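Local coordinates for periplasmic branched-chain amino acid-binding protein (Burkholderia mallei, PDB 3I09), which probably captures branched-chain amino acids or related small carboxylates in the periplasm for an ABC transporter, and holds acetoacetic acid in this crystal, at residues A[15-18]-A[19-22]; A[133-136]-A[137-140]; A[159-162]-A[163-167]; A[304-307]-A[308-312]; A[322-325]-A[326-330]. All coordinates share one frame; numbering follows the deposited sequence. Where two conformers were deposited one is given.

Contact 1 (A[15-18]-A[19-22]). With AAE (acetoacetic acid), chain C.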
loop_
_atom_site.group_PDB
_atom_site.type_symbol
_atom_site.label_atom_id
_atom_site.label_comp_id
_atom_site.label_asym_id
_atom_site.label_seq_id
_atom_site.Cartn_x
_atom_site.Cartn_y
_atom_site.Cartn_z
ATOM N N GLY A 15 5.137 15.192 -1.657
ATOM C CA GLY A 15 3.860 15.565 -1.045
ATOM C C GLY A 15 3.469 14.680 0.144
ATOM O O GLY A 15 4.337 14.187 0.892
ATOM N N LEU A 16 2.169 14.481 0.308
ATOM C CA LEU A 16 1.611 13.898 1.526
ATOM C C LEU A 16 1.972 12.401 1.718
ATOM O O LEU A 16 1.727 11.852 2.792
ATOM C CB LEU A 16 0.107 14.058 1.559
ATOM C CG LEU A 16 -0.758 13.119 0.700
ATOM C CD1 LEU A 16 -2.221 13.326 1.058
ATOM C CD2 LEU A 16 -0.556 13.336 -0.816
ATOM N N TYR A 17 2.502 11.746 0.684
ATOM C CA TYR A 17 2.914 10.328 0.777
ATOM C C TYR A 17 4.438 10.108 0.785
ATOM O O TYR A 17 4.898 8.959 0.784
ATOM C CB TYR A 17 2.277 9.511 -0.363
ATOM C CG TYR A 17 0.767 9.556 -0.375
ATOM C CD1 TYR A 17 0.052 9.448 0.782
ATOM C CD2 TYR A 17 0.048 9.682 -1.588
ATOM C CE1 TYR A 17 -1.348 9.456 0.776
ATOM C CE2 TYR A 17 -1.336 9.711 -1.609
ATOM C CZ TYR A 17 -2.035 9.587 -0.417
ATOM O OH TYR A 17 -3.411 9.601 -0.388
ATOM N N ALA A 18 5.216 11.183 0.861
ATOM C CA ALA A 18 6.679 11.072 0.730
ATOM C C ALA A 18 7.299 10.285 1.889
ATOM O O ALA A 18 8.202 9.482 1.666
ATOM C CB ALA A 18 7.337 12.475 0.631
ATOM N N ASP A 19 6.797 10.481 3.102
ATOM C CA ASP A 19 7.431 9.862 4.279
ATOM C C ASP A 19 7.211 8.383 4.301
ATOM O O ASP A 19 8.089 7.641 4.708
ATOM C CB ASP A 19 6.901 10.452 5.597
ATOM C CG ASP A 19 7.337 11.864 5.838
ATOM O OD1 ASP A 19 8.409 12.274 5.347
ATOM O OD2 ASP A 19 6.590 12.565 6.557
ATOM N N ILE A 20 6.030 7.927 3.879
ATOM C CA ILE A 20 5.696 6.498 3.982
ATOM C C ILE A 20 6.360 5.660 2.855
ATOM O O ILE A 20 6.426 4.434 2.922
ATOM C CB ILE A 20 4.145 6.269 3.980
ATOM C CG1 ILE A 20 3.503 6.829 2.713
ATOM C CG2 ILE A 20 3.475 6.869 5.219
ATOM C CD1 ILE A 20 2.054 6.405 2.553
ATOM N N ASP A 21 6.842 6.321 1.806
ATOM C CA ASP A 21 7.455 5.647 0.667
ATOM C C ASP A 21 8.567 6.559 0.169
ATOM O O ASP A 21 9.657 6.619 0.803
ATOM C CB ASP A 21 6.396 5.289 -0.412
ATOM C CG ASP A 21 6.965 4.428 -1.546
ATOM O OD1 ASP A 21 7.870 3.569 -1.266
ATOM O OD2 ASP A 21 6.504 4.571 -2.723
ATOM N N GLY A 22 8.332 7.313 -0.904
ATOM C CA GLY A 22 9.262 8.382 -1.293
ATOM C C GLY A 22 10.729 7.966 -1.411
ATOM O O GLY A 22 11.042 6.873 -1.918
HETATM O O1 AAE C . -3.464 4.113 -3.212
HETATM C C2 AAE C . -3.310 5.237 -2.701
HETATM O O3 AAE C . -3.544 6.295 -3.325
HETATM C C4 AAE C . -2.879 5.312 -1.247
HETATM C C5 AAE C . -1.384 5.407 -1.122
HETATM O O8 AAE C . -0.630 5.189 -2.101
HETATM C C9 AAE C . -0.871 5.610 0.274
HETATM O O HOH W 1 4.991 13.066 3.603
HETATM O O HOH W 2 3.797 10.248 4.106
HETATM O O HOH W 3 5.534 8.132 -1.875
#

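Contact 2 (A[133-136]-A[137-140])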
loop_
_atom_site.group_PDB
_atom_site.type_symbol
_atom_site.label_atom_id
_atom_site.label_comp_id
_atom_site.label_asym_id
_atom_site.label_seq_id
_atom_site.Cartn_x
_atom_site.Cartn_y
_atom_site.Cartn_z
ATOM N N SER A 133 -14.213 -5.368 9.046
ATOM C CA SER A 133 -14.822 -6.502 9.743
ATOM C C SER A 133 -14.637 -6.431 11.225
ATOM O O SER A 133 -15.575 -6.717 11.967
ATOM C CB SER A 133 -14.266 -7.844 9.286
ATOM O OG SER A 133 -14.394 -7.989 7.893
ATOM N N ALA A 134 -13.421 -6.090 11.650
ATOM C CA ALA A 134 -13.057 -6.077 13.057
ATOM C C ALA A 134 -13.875 -5.025 13.833
ATOM O O ALA A 134 -14.410 -5.316 14.917
ATOM C CB ALA A 134 -11.554 -5.846 13.235
ATOM N N VAL A 135 -13.999 -3.837 13.269
ATOM C CA VAL A 135 -14.742 -2.762 13.922
ATOM C C VAL A 135 -16.245 -3.101 13.984
ATOM O O VAL A 135 -16.867 -2.930 15.041
ATOM C CB VAL A 135 -14.480 -1.410 13.247
ATOM C CG1 VAL A 135 -15.383 -0.285 13.793
ATOM C CG2 VAL A 135 -13.009 -1.012 13.390
ATOM N N VAL A 136 -16.817 -3.606 12.895
ATOM C CA VAL A 136 -18.255 -3.968 12.894
ATOM C C VAL A 136 -18.495 -5.096 13.899
ATOM O O VAL A 136 -19.479 -5.065 14.659
ATOM C CB VAL A 136 -18.775 -4.386 11.494
ATOM C CG1 VAL A 136 -20.256 -4.833 11.580
ATOM C CG2 VAL A 136 -18.626 -3.279 10.545
ATOM N N LYS A 137 -17.578 -6.062 13.956
ATOM C CA LYS A 137 -17.727 -7.186 14.873
ATOM C C LYS A 137 -17.643 -6.732 16.325
ATOM O O LYS A 137 -18.251 -7.384 17.173
ATOM C CB LYS A 137 -16.705 -8.312 14.606
ATOM C CG LYS A 137 -17.248 -9.468 13.739
ATOM C CD LYS A 137 -16.704 -9.520 12.333
ATOM C CE LYS A 137 -16.776 -10.952 11.744
ATOM N NZ LYS A 137 -16.833 -10.993 10.235
ATOM N N GLN A 138 -16.933 -5.630 16.595
ATOM C CA GLN A 138 -16.799 -5.022 17.928
ATOM C C GLN A 138 -18.017 -4.150 18.305
ATOM O O GLN A 138 -18.051 -3.562 19.395
ATOM C CB GLN A 138 -15.556 -4.111 18.013
ATOM C CG GLN A 138 -14.129 -4.762 18.118
ATOM C CD GLN A 138 -12.979 -3.731 17.927
ATOM O OE1 GLN A 138 -13.179 -2.642 17.391
ATOM N NE2 GLN A 138 -11.790 -4.079 18.364
ATOM N N GLY A 139 -18.978 -4.033 17.406
ATOM C CA GLY A 139 -20.185 -3.235 17.648
ATOM C C GLY A 139 -20.221 -1.880 16.959
ATOM O O GLY A 139 -21.154 -1.094 17.195
ATOM N N GLY A 140 -19.225 -1.595 16.105
ATOM C CA GLY A 140 -19.234 -0.355 15.326
ATOM C C GLY A 140 -20.122 -0.624 14.114
ATOM O O GLY A 140 -19.622 -0.940 13.033
#

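Contact 3 (A[159-162]-A[163-167])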
loop_
_atom_site.group_PDB
_atom_site.type_symbol
_atom_site.label_atom_id
_atom_site.label_comp_id
_atom_site.label_asym_id
_atom_site.label_seq_id
_atom_site.Cartn_x
_atom_site.Cartn_y
_atom_site.Cartn_z
ATOM N N ASN A 159 -15.175 -0.805 -0.937
ATOM C CA ASN A 159 -14.826 -2.094 -0.318
ATOM C C ASN A 159 -15.310 -2.089 1.132
ATOM O O ASN A 159 -15.883 -3.045 1.617
ATOM C CB ASN A 159 -13.307 -2.320 -0.304
ATOM C CG ASN A 159 -12.702 -2.663 -1.667
ATOM O OD1 ASN A 159 -11.675 -2.110 -2.019
ATOM N ND2 ASN A 159 -13.307 -3.583 -2.416
ATOM N N THR A 160 -15.064 -1.001 1.840
ATOM C CA THR A 160 -15.381 -0.953 3.278
ATOM C C THR A 160 -16.900 -0.914 3.504
ATOM O O THR A 160 -17.421 -1.625 4.382
ATOM C CB THR A 160 -14.662 0.196 3.983
ATOM O OG1 THR A 160 -13.244 0.135 3.711
ATOM C CG2 THR A 160 -14.905 0.162 5.521
ATOM N N ALA A 161 -17.617 -0.098 2.728
ATOM C CA ALA A 161 -19.079 -0.070 2.802
ATOM C C ALA A 161 -19.679 -1.455 2.572
ATOM O O ALA A 161 -20.633 -1.873 3.279
ATOM C CB ALA A 161 -19.693 0.956 1.818
ATOM N N ASP A 162 -19.153 -2.157 1.584
ATOM C CA ASP A 162 -19.618 -3.527 1.288
ATOM C C ASP A 162 -19.390 -4.468 2.473
ATOM O O ASP A 162 -20.296 -5.240 2.829
ATOM C CB ASP A 162 -18.950 -4.098 0.050
ATOM C CG ASP A 162 -19.443 -3.456 -1.255
ATOM O OD1 ASP A 162 -20.505 -2.770 -1.275
ATOM O OD2 ASP A 162 -18.745 -3.633 -2.271
ATOM N N VAL A 163 -18.218 -4.393 3.112
ATOM C CA VAL A 163 -17.942 -5.212 4.316
ATOM C C VAL A 163 -18.859 -4.869 5.480
ATOM O O VAL A 163 -19.440 -5.775 6.117
ATOM C CB VAL A 163 -16.462 -5.118 4.729
ATOM C CG1 VAL A 163 -16.204 -5.767 6.102
ATOM C CG2 VAL A 163 -15.614 -5.750 3.679
ATOM N N VAL A 164 -19.023 -3.567 5.745
ATOM C CA VAL A 164 -19.924 -3.108 6.789
ATOM C C VAL A 164 -21.335 -3.681 6.596
ATOM O O VAL A 164 -21.924 -4.274 7.524
ATOM C CB VAL A 164 -19.950 -1.551 6.895
ATOM C CG1 VAL A 164 -21.115 -1.075 7.829
ATOM C CG2 VAL A 164 -18.596 -1.044 7.425
ATOM N N LYS A 165 -21.870 -3.532 5.394
ATOM C CA LYS A 165 -23.212 -4.037 5.103
ATOM C C LYS A 165 -23.300 -5.566 5.188
ATOM O O LYS A 165 -24.256 -6.102 5.747
ATOM C CB LYS A 165 -23.697 -3.518 3.756
ATOM C CG LYS A 165 -23.920 -2.006 3.708
ATOM C CD LYS A 165 -24.070 -1.516 2.254
ATOM C CE LYS A 165 -23.981 -0.001 2.129
ATOM N NZ LYS A 165 -23.878 0.452 0.682
ATOM N N ALA A 166 -22.310 -6.267 4.648
ATOM C CA ALA A 166 -22.249 -7.726 4.738
ATOM C C ALA A 166 -22.262 -8.240 6.179
ATOM O O ALA A 166 -22.726 -9.346 6.420
ATOM C CB ALA A 166 -21.019 -8.244 4.051
ATOM N N ASN A 167 -21.750 -7.444 7.122
ATOM C CA ASN A 167 -21.632 -7.852 8.518
ATOM C C ASN A 167 -22.699 -7.251 9.436
ATOM O O ASN A 167 -22.538 -7.219 10.654
ATOM C CB ASN A 167 -20.234 -7.522 9.037
ATOM C CG ASN A 167 -19.198 -8.520 8.588
ATOM O OD1 ASN A 167 -19.015 -9.554 9.231
ATOM N ND2 ASN A 167 -18.482 -8.209 7.498
HETATM O O HOH W 4 -21.622 -0.268 -0.795
#

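Contact 4 (A[304-307]-A[308-312])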
loop_
_atom_site.group_PDB
_atom_site.type_symbol
_atom_site.label_atom_id
_atom_site.label_comp_id
_atom_site.label_asym_id
_atom_site.label_seq_id
_atom_site.Cartn_x
_atom_site.Cartn_y
_atom_site.Cartn_z
ATOM N N LYS A 304 8.290 -14.290 -20.310
ATOM C CA LYS A 304 9.080 -15.233 -19.536
ATOM C C LYS A 304 9.157 -14.836 -18.064
ATOM O O LYS A 304 9.039 -15.683 -17.207
ATOM C CB LYS A 304 10.495 -15.378 -20.088
ATOM C CG LYS A 304 10.521 -16.007 -21.489
ATOM C CD LYS A 304 11.929 -16.085 -22.037
ATOM C CE LYS A 304 11.913 -16.779 -23.381
ATOM N NZ LYS A 304 13.300 -16.970 -23.890
ATOM N N VAL A 305 9.359 -13.542 -17.788
ATOM C CA VAL A 305 9.459 -13.065 -16.389
ATOM C C VAL A 305 8.113 -13.223 -15.680
ATOM O O VAL A 305 8.063 -13.713 -14.544
ATOM C CB VAL A 305 9.995 -11.602 -16.313
ATOM C CG1 VAL A 305 9.907 -11.093 -14.877
ATOM C CG2 VAL A 305 11.452 -11.555 -16.857
HETATM N N MSE A 306 7.012 -12.894 -16.353
HETATM C CA MSE A 306 5.688 -13.039 -15.739
HETATM C C MSE A 306 5.415 -14.506 -15.406
HETATM O O MSE A 306 4.908 -14.799 -14.309
HETATM C CB MSE A 306 4.554 -12.469 -16.619
HETATM C CG MSE A 306 4.449 -10.949 -16.687
HETATM SE SE MSE A 306 4.467 -9.950 -15.045
HETATM C CE MSE A 306 3.028 -10.812 -14.116
ATOM N N ALA A 307 5.793 -15.422 -16.304
ATOM C CA ALA A 307 5.626 -16.861 -16.051
ATOM C C ALA A 307 6.447 -17.302 -14.824
ATOM O O ALA A 307 5.933 -18.040 -13.963
ATOM C CB ALA A 307 5.985 -17.712 -17.298
ATOM N N GLN A 308 7.681 -16.815 -14.697
ATOM C CA GLN A 308 8.488 -17.079 -13.494
ATOM C C GLN A 308 7.814 -16.488 -12.269
ATOM O O GLN A 308 7.704 -17.172 -11.255
ATOM C CB GLN A 308 9.915 -16.527 -13.567
ATOM C CG GLN A 308 10.868 -17.289 -14.448
ATOM C CD GLN A 308 11.207 -18.679 -13.896
ATOM O OE1 GLN A 308 11.070 -18.966 -12.687
ATOM N NE2 GLN A 308 11.665 -19.524 -14.767
ATOM N N LEU A 309 7.379 -15.225 -12.338
ATOM C CA LEU A 309 6.751 -14.601 -11.181
ATOM C C LEU A 309 5.539 -15.385 -10.684
ATOM O O LEU A 309 5.305 -15.475 -9.471
ATOM C CB LEU A 309 6.378 -13.145 -11.476
ATOM C CG LEU A 309 7.537 -12.156 -11.531
ATOM C CD1 LEU A 309 7.067 -10.820 -12.164
ATOM C CD2 LEU A 309 8.182 -11.929 -10.154
ATOM N N LYS A 310 4.791 -15.958 -11.620
ATOM C CA LYS A 310 3.575 -16.697 -11.290
ATOM C C LYS A 310 3.777 -18.153 -10.957
ATOM O O LYS A 310 2.813 -18.815 -10.608
ATOM C CB LYS A 310 2.521 -16.503 -12.390
ATOM C CG LYS A 310 1.961 -15.066 -12.290
ATOM C CD LYS A 310 0.735 -14.764 -13.029
ATOM C CE LYS A 310 0.370 -13.261 -12.881
ATOM N NZ LYS A 310 -0.731 -12.819 -13.746
ATOM N N LYS A 311 5.017 -18.628 -10.962
ATOM C CA LYS A 311 5.280 -19.998 -10.539
ATOM C C LYS A 311 6.272 -20.145 -9.387
ATOM O O LYS A 311 6.524 -21.268 -8.992
ATOM C CB LYS A 311 5.739 -20.859 -11.720
ATOM C CG LYS A 311 7.222 -20.683 -12.137
ATOM C CD LYS A 311 7.443 -21.320 -13.522
ATOM C CE LYS A 311 8.924 -21.354 -13.924
ATOM N NZ LYS A 311 9.123 -22.164 -15.197
HETATM N N MSE A 312 6.860 -19.071 -8.880
HETATM C CA MSE A 312 7.874 -19.102 -7.810
HETATM C C MSE A 312 7.263 -18.746 -6.471
HETATM O O MSE A 312 6.538 -17.764 -6.383
HETATM C CB MSE A 312 8.978 -18.046 -8.079
HETATM C CG MSE A 312 9.646 -18.152 -9.433
HETATM SE SE MSE A 312 11.419 -17.310 -9.491
HETATM C CE MSE A 312 12.241 -18.685 -8.330
#

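Contact 5 (A[322-325]-A[326-330])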
loop_
_atom_site.group_PDB
_atom_site.type_symbol
_atom_site.label_atom_id
_atom_site.label_comp_id
_atom_site.label_asym_id
_atom_site.label_seq_id
_atom_site.Cartn_x
_atom_site.Cartn_y
_atom_site.Cartn_z
ATOM N N TYR A 322 2.919 -15.848 -2.819
ATOM C CA TYR A 322 3.017 -16.178 -4.236
ATOM C C TYR A 322 2.161 -15.165 -4.988
ATOM O O TYR A 322 1.382 -14.411 -4.375
ATOM C CB TYR A 322 2.539 -17.617 -4.484
ATOM C CG TYR A 322 1.102 -17.836 -4.096
ATOM C CD1 TYR A 322 0.736 -18.110 -2.780
ATOM C CD2 TYR A 322 0.089 -17.764 -5.055
ATOM C CE1 TYR A 322 -0.605 -18.326 -2.450
ATOM C CE2 TYR A 322 -1.207 -17.947 -4.715
ATOM C CZ TYR A 322 -1.560 -18.219 -3.435
ATOM O OH TYR A 322 -2.894 -18.413 -3.171
ATOM N N ILE A 323 2.332 -15.140 -6.295
ATOM C CA ILE A 323 1.615 -14.169 -7.130
ATOM C C ILE A 323 0.636 -14.960 -7.955
ATOM O O ILE A 323 1.015 -15.837 -8.749
ATOM C CB ILE A 323 2.580 -13.349 -8.001
ATOM C CG1 ILE A 323 3.524 -12.505 -7.144
ATOM C CG2 ILE A 323 1.775 -12.467 -9.026
ATOM C CD1 ILE A 323 4.822 -11.976 -7.959
ATOM N N ARG A 324 -0.631 -14.639 -7.791
ATOM C CA ARG A 324 -1.698 -15.441 -8.420
ATOM C C ARG A 324 -2.187 -14.830 -9.727
ATOM O O ARG A 324 -1.706 -13.775 -10.155
ATOM C CB ARG A 324 -2.840 -15.676 -7.445
ATOM C CG ARG A 324 -3.638 -14.474 -7.117
ATOM C CD ARG A 324 -4.839 -14.863 -6.208
ATOM N NE ARG A 324 -5.666 -13.692 -6.040
ATOM C CZ ARG A 324 -6.638 -13.553 -5.152
ATOM N NH1 ARG A 324 -6.929 -14.529 -4.298
ATOM N NH2 ARG A 324 -7.313 -12.419 -5.128
ATOM N N THR A 325 -3.149 -15.496 -10.354
ATOM C CA THR A 325 -3.593 -15.133 -11.690
ATOM C C THR A 325 -3.945 -13.651 -11.868
ATOM O O THR A 325 -3.534 -13.031 -12.843
ATOM C CB THR A 325 -4.793 -16.044 -12.125
ATOM O OG1 THR A 325 -4.343 -17.401 -12.094
ATOM C CG2 THR A 325 -5.256 -15.704 -13.536
ATOM N N ASP A 326 -4.690 -13.095 -10.924
ATOM C CA ASP A 326 -5.163 -11.696 -11.034
ATOM C C ASP A 326 -4.081 -10.664 -10.781
ATOM O O ASP A 326 -4.328 -9.461 -10.906
ATOM C CB ASP A 326 -6.396 -11.423 -10.141
ATOM C CG ASP A 326 -6.123 -11.505 -8.628
ATOM O OD1 ASP A 326 -4.990 -11.793 -8.187
ATOM O OD2 ASP A 326 -7.094 -11.300 -7.851
ATOM N N GLY A 327 -2.896 -11.148 -10.403
ATOM C CA GLY A 327 -1.752 -10.289 -10.121
ATOM C C GLY A 327 -1.488 -10.009 -8.650
ATOM O O GLY A 327 -0.476 -9.417 -8.319
ATOM N N SER A 328 -2.395 -10.365 -7.752
ATOM C CA SER A 328 -2.152 -10.118 -6.350
ATOM C C SER A 328 -1.066 -11.033 -5.802
ATOM O O SER A 328 -1.097 -12.230 -6.027
ATOM C CB SER A 328 -3.412 -10.329 -5.510
ATOM O OG SER A 328 -4.317 -9.282 -5.759
HETATM N N MSE A 329 -0.142 -10.456 -5.050
HETATM C CA MSE A 329 0.773 -11.245 -4.216
HETATM C C MSE A 329 0.046 -11.593 -2.936
HETATM O O MSE A 329 -0.263 -10.714 -2.131
HETATM C CB MSE A 329 2.086 -10.465 -3.929
HETATM C CG MSE A 329 3.288 -11.395 -3.604
HETATM SE SE MSE A 329 3.225 -11.978 -1.786
HETATM C CE MSE A 329 4.193 -10.480 -0.989
ATOM N N ILE A 330 -0.259 -12.893 -2.763
ATOM C CA ILE A 330 -0.990 -13.400 -1.618
ATOM C C ILE A 330 -0.047 -13.680 -0.453
ATOM O O ILE A 330 0.905 -14.474 -0.563
ATOM C CB ILE A 330 -1.800 -14.670 -2.020
ATOM C CG1 ILE A 330 -2.709 -14.370 -3.228
ATOM C CG2 ILE A 330 -2.632 -15.144 -0.824
ATOM C CD1 ILE A 330 -3.756 -13.286 -2.986
#

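Contact 1 (A[15-18]-A[19-22])
Tyr17 and Ala18 meet Asp21 through loosely closed backbone turns: the amide N of Asp21 makes weak hydrogen bonds to Tyr17 O and Ala18 O, each 3.4 Å long. Upstream, residues Gly15 to Ala18 form a type I beta turn, and three waters bridge its backbone groups to those of the residues that follow. One water gives a hydrogen bond to Tyr17 O and accepts from the N of Gly22, and two more join Gly15 O to Asp19 N and Leu16 O to Ile20 N in the same way. Among the side chains, Tyr17 and Ile20 run side by side in the same direction, with Tyr17 CD1 4.1 Å from Ile20 CD1. Ile20 has CG1 between the backbone N and the carbonyl carbon (chi1 59°), which presses CG1 to 3.2 Å from Tyr17 O. The loop connects strand 5-11 to helix 22-36 and lines the ligand cleft of a type I periplasmic binding protein. Acetoacetic acid rests its methyl C9 over one face of the Tyr17 ring, offset toward the rim and 3.9 Å from CE1, while Leu16 CG sits over the centre of the opposite face. Ile20 CD1 touches the same methyl at 3.8 Å, making an apolar corner for that end of the ligand. The hydroxyl of Tyr17 is hydrogen-bonded to that of Tyr150, itself a ligand-binding residue, and Asp21 OD2 is hydrogen-bonded to Thr11 OG1.

Contact 2 (A[133-136]-A[137-140])
Val135 and Val136 meet Gly139 and Gly140 in a local helix-end contact, where helix 124-137 stops and the chain turns toward strand 142-148. Ordinary helical bonding lasts as far as the N of Lys137, which binds Ser133 O at 2.9 Å, and the N of Gln138, which binds Ala134 O. Then the pattern crosses over. The N of Gly140 reaches back to Val135 O at 2.9 Å, and inside that loop the N of Gly139 binds Val136 O at 3.0 Å. With Gly139 at positive phi (103°), these two bonds make a Schellman motif, a classic alpha-helix ending; the backbone angles of Gly139 by themselves call for glycine. Gly140 has no side chain either, and Val135 CG1 lies 4.1 Å from its CA. Beyond the helix the chain folds back close enough for a CA-H...O contact of 3.3 Å from Val136 CA to Gly140 O, and Val136 CG2 also packs near that oxygen. In Lys137 both chi1 (-97°) and chi2 (108°) depart from staggered values; CD is packed tightly, 3.0 Å from Ser133 O, and NZ is carried back along the helix to a hydrogen bond with Asn167 OD1. Ser133 OG turns back to Lys129 O in its own helix. Val136 faces inward, against Trp143 and Val164.

Contact 3 (A[159-162]-A[163-167])
Asp162 and Lys165 rise from successive turns of one helix without joining directly: Asp162 OD1 and Lys165 NZ stay 5.1 Å apart, and a single water spans the distance. That water gives a hydrogen bond to Asp162 OD1 and accepts one from Lys165 NZ, each 2.8 Å long. The lysine reaches it fully extended beyond CG. On the way its methylenes lie alongside the carbonyl of Ala161, with CG 3.3 Å from Ala161 O. Asp162 divides its carboxylate, since OD2 forms a salt bridge with Lys158 one turn earlier. Two valines occupy the inner side. Each has CG1 opposite its backbone N, as Val164 does with chi1 at 169°, and this sends CG2 down over the preceding turn. Val163 CG2 thus lies 3.4 Å from Asn159 O, and Val164 CG2 3.3 Å from Thr160 O. Methyl meets methyl more loosely between Thr160 CG2 and Val164 CG2. Helix 151-166 is the crossover of the beta-alpha-beta unit made with strands 142-148 and 170-177, and it also packs on helix 124-137. Four i to i+4 backbone bonds run through the segment. At its end Asn167 ND2 binds Val163 O at 3.0 Å, with the oxygen in the plane of the amide though the nitrogen stands above the carbonyl plane. Valine and threonine side chains thus pack against Trp143 and helix 124-137, while the buried amide of Asn159 is satisfied by Thr124 and Asp106; Asp162 and Lys165 are coupled through water, probably more weakly than Asp162 and its direct partner Lys158.

Contact 4 (A[304-307]-A[308-312])
Val305 and Leu309 supply the first apolar pairing of helix 302-309, one helical turn apart and pointing the same way, with Val305 CG1 3.9 Å from Leu309 CD1. The same methyl of Leu309 is met from its other neighbour, selenomethionine Met306, whose SE lies 4.0 Å away as the two side chains cross obliquely. Met306 is folded at chi2 (-49°) and again at chi3, which curls the chain back so that its terminal CE comes 3.8 Å from Lys310 CE. Together Val305, Met306 and Leu309 press on Val97 of strand 97-100, and Val305 and Leu309 also reach helix 278-297. Backbone hydrogen bonds form the second group. Gln308 N binds Lys304 O, Leu309 N binds Val305 O at 2.8 Å, and Lys310 N binds Met306 O at 2.9 Å. Further on, Lys311 N binds Gln308 O at 3.1 Å. Contacts of aliphatic stems with carbonyls make a third kind: Lys311 CG lies 3.5 Å from Ala307 O, and Leu309 CG 3.4 Å from Val305 O. The ammonium of Lys310 goes beyond the helix to the backbone oxygen of Thr325. Lys310 therefore serves two chemistries along its extended chain, adding methylene carbon to the selenomethionine's apolar patch and delivering its charge to a carbonyl of the nearby hairpin.

Contact 5 (A[322-325]-A[326-330])
Arg324 and Asp326 form a bidentate salt bridge across the turn of a beta hairpin, NE to OD1 at 2.9 Å and NH2 to OD2 at 3.0 Å. Guanidinium and carboxylate are turned 58° apart, and while OD1 lies in the guanidinium plane, NE comes to it from above the carboxylate plane. From the opposite face the N of Ser328 also binds OD1, at 3.0 Å, closing an Asx turn. Ile330 CD1 lies over one face of the guanidinium, 3.6 Å from Arg324 CZ. Farther along, Ile330 CB stands over a face of the Tyr322 ring in a CH-pi contact, 4.1 Å from the centroid. Tyr322 and Ile330 form an antiparallel hydrogen-bonded pair, with Ile330 N to Tyr322 O the shorter bond at 2.8 Å and the return bond weak. Ile323 and Met329, a selenomethionine, are the adjoining non-hydrogen-bonded pair on the other face of the sheet, with Ile323 CG1 3.7 Å from Met329 CG. The type I turn from Arg324 to Gly327, closed by Gly327 N to Arg324 O, with Gly327 at positive phi (100°), brings Arg324 and Asp326 together. Outside the hairpin, Thr364 O takes a second bond from Arg324 NH2, and Tyr322 OH is hydrogen-bonded to Glu360 OE2. Two donors on Asp326 OD1 would favour the ionised carboxylate, and the double grip should restrict rotation of the guanidinium, one face of which Ile330 CD1 covers.

Five local contacts follow one another along the chain, and together they show how a two-lobed binding protein combines one ligand-lining loop with ordinary framework. Contact 1 borders the acetoacetic acid site and touches none of the others, its centre lying 26 to 30 Å from theirs. Contacts 2 and 3, with centres about 11 Å apart, pair the ends of helices 124-137 and 151-166 beside strand 142-148, where Ser133 OG packs 3.4 Å from Val163 CG1. Contacts 4 and 5 are likewise about 11 Å apart between centres, and join helix 302-309 to the hairpin of strands 320-323 and 329-338. Contacts 2 and 4 stand about 39 Å apart between centres, one in each half of the molecule.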